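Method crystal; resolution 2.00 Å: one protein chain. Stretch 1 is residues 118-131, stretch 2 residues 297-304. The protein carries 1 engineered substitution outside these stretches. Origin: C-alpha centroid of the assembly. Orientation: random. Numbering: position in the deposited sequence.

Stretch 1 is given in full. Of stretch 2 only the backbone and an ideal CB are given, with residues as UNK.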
# COMPACT_ATOMS: atom_id res chain seq x y z
N ASP B 118 13.88 40.95 6.61
CA ASP B 118 13.54 39.65 7.19
C ASP B 118 12.69 38.83 6.22
O ASP B 118 11.79 38.08 6.63
CB ASP B 118 12.84 39.83 8.54
CG ASP B 118 11.48 40.55 8.43
OD1 ASP B 118 11.19 41.12 7.36
OD2 ASP B 118 10.70 40.54 9.41
N GLU B 119 12.96 38.96 4.92
CA GLU B 119 12.23 38.19 3.92
C GLU B 119 12.72 36.75 3.89
O GLU B 119 13.92 36.49 3.99
CB GLU B 119 12.43 38.81 2.54
CG GLU B 119 11.72 40.11 2.31
CD GLU B 119 11.72 40.49 0.85
OE1 GLU B 119 12.78 40.93 0.34
OE2 GLU B 119 10.68 40.32 0.19
N VAL B 120 11.78 35.81 3.74
CA VAL B 120 12.14 34.42 3.49
C VAL B 120 13.01 34.34 2.24
O VAL B 120 12.71 34.96 1.22
CB VAL B 120 10.87 33.57 3.34
CG1 VAL B 120 11.13 32.35 2.49
CG2 VAL B 120 10.31 33.19 4.71
N GLN B 121 14.09 33.55 2.31
CA GLN B 121 15.11 33.52 1.26
C GLN B 121 15.03 32.23 0.45
O GLN B 121 14.29 31.30 0.77
CB GLN B 121 16.51 33.69 1.87
CG GLN B 121 16.72 35.03 2.57
CD GLN B 121 16.63 36.19 1.58
OE1 GLN B 121 17.34 36.21 0.57
NE2 GLN B 121 15.75 37.15 1.85
N ASP B 122 15.82 32.19 -0.63
CA ASP B 122 15.84 30.98 -1.45
C ASP B 122 16.25 29.76 -0.64
O ASP B 122 15.81 28.64 -0.94
CB ASP B 122 16.78 31.18 -2.65
CG ASP B 122 16.11 31.91 -3.80
OD1 ASP B 122 14.86 32.04 -3.79
OD2 ASP B 122 16.83 32.34 -4.73
N GLU B 123 17.07 29.95 0.41
CA GLU B 123 17.47 28.84 1.27
C GLU B 123 16.26 28.03 1.72
O GLU B 123 16.30 26.79 1.74
CB GLU B 123 18.22 29.35 2.50
CG GLU B 123 18.87 28.22 3.30
CD GLU B 123 19.44 28.65 4.63
OE1 GLU B 123 19.50 29.87 4.91
OE2 GLU B 123 19.83 27.76 5.41
N LEU B 124 15.17 28.70 2.09
CA LEU B 124 13.95 28.01 2.51
C LEU B 124 13.05 27.70 1.32
O LEU B 124 12.70 26.54 1.09
CB LEU B 124 13.18 28.83 3.56
CG LEU B 124 11.88 28.17 4.07
CD1 LEU B 124 12.16 26.80 4.67
CD2 LEU B 124 11.18 29.04 5.07
N GLN B 125 12.68 28.73 0.55
CA GLN B 125 11.61 28.56 -0.43
C GLN B 125 12.01 27.71 -1.63
O GLN B 125 11.14 27.23 -2.33
CB GLN B 125 11.09 29.93 -0.89
CG GLN B 125 12.03 30.72 -1.80
CD GLN B 125 11.31 31.86 -2.50
OE1 GLN B 125 10.12 32.09 -2.27
NE2 GLN B 125 12.03 32.59 -3.35
N LEU B 126 13.30 27.49 -1.88
CA LEU B 126 13.69 26.52 -2.90
C LEU B 126 14.01 25.14 -2.32
O LEU B 126 14.38 24.23 -3.07
CB LEU B 126 14.87 27.05 -3.72
CG LEU B 126 14.65 28.38 -4.46
CD1 LEU B 126 15.81 28.68 -5.44
CD2 LEU B 126 13.31 28.41 -5.19
N ASN B 127 13.91 24.98 -1.01
CA ASN B 127 14.05 23.67 -0.39
C ASN B 127 12.86 22.80 -0.80
O ASN B 127 11.71 23.19 -0.61
CB ASN B 127 14.13 23.87 1.13
CG ASN B 127 14.25 22.58 1.89
OD1 ASN B 127 13.37 21.72 1.82
ND2 ASN B 127 15.34 22.44 2.64
N THR B 128 13.14 21.64 -1.41
CA THR B 128 12.06 20.81 -1.94
C THR B 128 11.18 20.20 -0.85
O THR B 128 10.04 19.80 -1.15
CB THR B 128 12.61 19.68 -2.81
OG1 THR B 128 13.44 18.82 -2.00
CG2 THR B 128 13.43 20.24 -3.96
N ALA B 129 11.68 20.08 0.38
CA ALA B 129 10.82 19.64 1.48
C ALA B 129 9.88 20.75 1.91
O ALA B 129 8.68 20.50 2.11
CB ALA B 129 11.66 19.16 2.67
N PHE B 130 10.38 21.98 2.03
CA PHE B 130 9.48 23.10 2.25
C PHE B 130 8.42 23.19 1.16
O PHE B 130 7.24 23.41 1.44
CB PHE B 130 10.25 24.42 2.33
CG PHE B 130 9.35 25.64 2.29
CD1 PHE B 130 8.71 26.09 3.44
CD2 PHE B 130 9.14 26.33 1.11
CE1 PHE B 130 7.88 27.20 3.41
CE2 PHE B 130 8.31 27.44 1.07
CZ PHE B 130 7.68 27.88 2.22
N GLN B 131 8.84 23.05 -0.11
CA GLN B 131 7.88 23.09 -1.21
C GLN B 131 6.85 21.97 -1.08
O GLN B 131 5.67 22.18 -1.32
CB GLN B 131 8.59 23.01 -2.56
CG GLN B 131 9.54 24.20 -2.82
CD GLN B 131 10.18 24.17 -4.20
OE1 GLN B 131 10.23 23.13 -4.86
NE2 GLN B 131 10.66 25.33 -4.65
N UNK B 297 3.77 38.74 -8.35
CA UNK B 297 4.83 37.81 -7.93
C UNK B 297 6.08 38.57 -7.54
O UNK B 297 6.28 39.75 -7.88
CB UNK B 297 5.15 36.81 -9.04
N UNK B 298 6.93 37.89 -6.77
CA UNK B 298 8.13 38.53 -6.26
C UNK B 298 9.14 38.67 -7.39
O UNK B 298 9.42 37.71 -8.11
CB UNK B 298 8.72 37.74 -5.09
N UNK B 299 9.67 39.88 -7.56
CA UNK B 299 10.54 40.14 -8.70
C UNK B 299 11.95 39.61 -8.46
O UNK B 299 12.59 39.11 -9.39
CB UNK B 299 10.59 41.64 -9.00
N UNK B 300 12.45 39.70 -7.23
CA UNK B 300 13.83 39.31 -6.99
C UNK B 300 13.97 37.94 -6.34
O UNK B 300 15.03 37.32 -6.47
CB UNK B 300 14.51 40.36 -6.11
N UNK B 301 12.93 37.41 -5.69
CA UNK B 301 12.96 36.07 -5.10
C UNK B 301 11.84 35.21 -5.69
O UNK B 301 11.01 34.65 -4.97
CB UNK B 301 12.83 36.15 -3.58
N UNK B 302 11.81 35.07 -7.02
CA UNK B 302 10.69 34.37 -7.64
C UNK B 302 10.69 32.90 -7.25
O UNK B 302 11.73 32.32 -6.93
CB UNK B 302 10.74 34.51 -9.16
N UNK B 303 9.50 32.31 -7.29
CA UNK B 303 9.32 30.90 -6.96
C UNK B 303 7.94 30.46 -7.40
O UNK B 303 6.95 31.14 -7.15
CB UNK B 303 9.52 30.65 -5.46
N UNK B 304 7.87 29.33 -8.11
CA UNK B 304 6.58 28.79 -8.50
C UNK B 304 6.73 27.30 -8.74
O UNK B 304 7.63 26.88 -9.47
CB UNK B 304 6.04 29.49 -9.74

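Position 297 lies beyond the reach of stretch 1, with nothing of it within 5.5 Å of the ideal CB. Its phi of -68° and psi of 160° are extended values that many residues adopt, proline among them, so the view from stretch 1 settles little. The residue is P297, whose ring makes no contact here.

At position 298 CA-to-CB points toward stretch 1, but the ideal CB still has open space before it. Across that gap stands the carboxylate of E119. A side chain long enough to span it and carrying a donor would suit: lysine, arginine, histidine or glutamine. The residue is H298. With chi1 in t, its ring reaches across so that NE2 donates to E119 OE2 at 2.8 Å, with an N-H...acceptor angle of 166°. The oxygen lies at the ring edge, near its plane, which is where an imidazole N-H points. The other ring nitrogen, ND1, turns back to its own stretch and accepts from the backbone N of position 300 at 3.2 Å.

Position 299 is out of reach and could take almost any residue compatible with its phi of -79° and psi of -36°; it is E299. Position 300 points sideways, again with nothing near its CB, so a polar or charged chain is easily accommodated. E300 occupies it and, though its end comes nearer, makes no contact within 4.5 Å.

Position 301 is different. CA-to-CB points toward stretch 1, and the ideal CB is 3.7 Å from Q125 NE2 and 4.6 Å from D122 OD1. Beyond it, the backbone of V120 and the side chains of E119, Q121 and D122 outline a space for a medium-sized chain. Leucine, isoleucine or methionine could fill it, since much of the polar lining is already paired: Q121 NE2 donates to E119 O, and Q125 NE2 to D122 OD1. The residue is L301, with CD1 3.6 Å from V120 O and CD2 4.0 Å from D122 OD1. Its backbone is equally engaged: Q125 NE2 donates to L301 O at 2.8 Å, with an angle of 169°.

Position 302 points away, and its phi of -67° and psi of 154° permit proline as well as many others. It is P302. Its carbonyl does the work, as a water donates both to P302 O at 2.8 Å and to D122 OD1 at 2.6 Å.

At position 303 CA-to-CB again points toward stretch 1, with the ideal CB 3.6 Å from Q125 OE1 and 4.4 Å from L126 CD2. The ring of F130 lies farther in, favouring a long, flexible apolar chain, methionine above all; a leucine could meet L126 but would stop short of the ring. The residue is M303, present as selenomethionine. Its CG packs 3.8 Å from L126 CD2, while CE reaches the edge of the F130 ring, 3.9 Å from CE2, and comes within 2.9 Å of Q125 O.

Position 304 points away, leaving room for a polar chain; E304 forms its hydrogen bonds elsewhere in the structure.

Stretch 2 (297-304) PHEELPME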
# COMPACT_ATOMS: atom_id res chain seq x y z
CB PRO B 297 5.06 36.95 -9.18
CG PRO B 297 4.49 37.73 -10.31
CD PRO B 297 3.38 38.55 -9.76
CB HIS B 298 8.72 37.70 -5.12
CG HIS B 298 9.60 38.49 -4.19
ND1 HIS B 298 10.77 39.08 -4.59
CD2 HIS B 298 9.48 38.75 -2.86
CE1 HIS B 298 11.33 39.69 -3.56
NE2 HIS B 298 10.56 39.50 -2.50
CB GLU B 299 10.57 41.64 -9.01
CG GLU B 299 9.39 42.12 -9.84
CD GLU B 299 9.80 42.56 -11.23
OE1 GLU B 299 11.01 42.81 -11.43
OE2 GLU B 299 8.93 42.66 -12.12
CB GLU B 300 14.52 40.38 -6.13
CG GLU B 300 16.00 40.11 -5.89
CD GLU B 300 16.42 40.31 -4.43
OE1 GLU B 300 16.51 41.49 -4.00
OE2 GLU B 300 16.67 39.30 -3.73
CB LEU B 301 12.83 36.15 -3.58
CG LEU B 301 13.99 36.80 -2.83
CD1 LEU B 301 13.57 37.21 -1.41
CD2 LEU B 301 15.17 35.87 -2.79
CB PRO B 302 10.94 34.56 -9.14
CG PRO B 302 12.44 34.59 -9.21
CD PRO B 302 12.88 35.36 -8.00
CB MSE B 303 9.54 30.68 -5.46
CG MSE B 303 9.59 29.23 -5.05
SE MSE B 303 7.85 28.55 -4.46
CE MSE B 303 8.37 28.01 -2.81
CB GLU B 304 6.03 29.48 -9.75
CG GLU B 304 4.69 28.93 -10.21
CD GLU B 304 3.81 29.97 -10.89
OE1 GLU B 304 4.15 31.17 -10.85
OE2 GLU B 304 2.77 29.57 -11.44
O HOH W 1 14.37 33.03 -6.13
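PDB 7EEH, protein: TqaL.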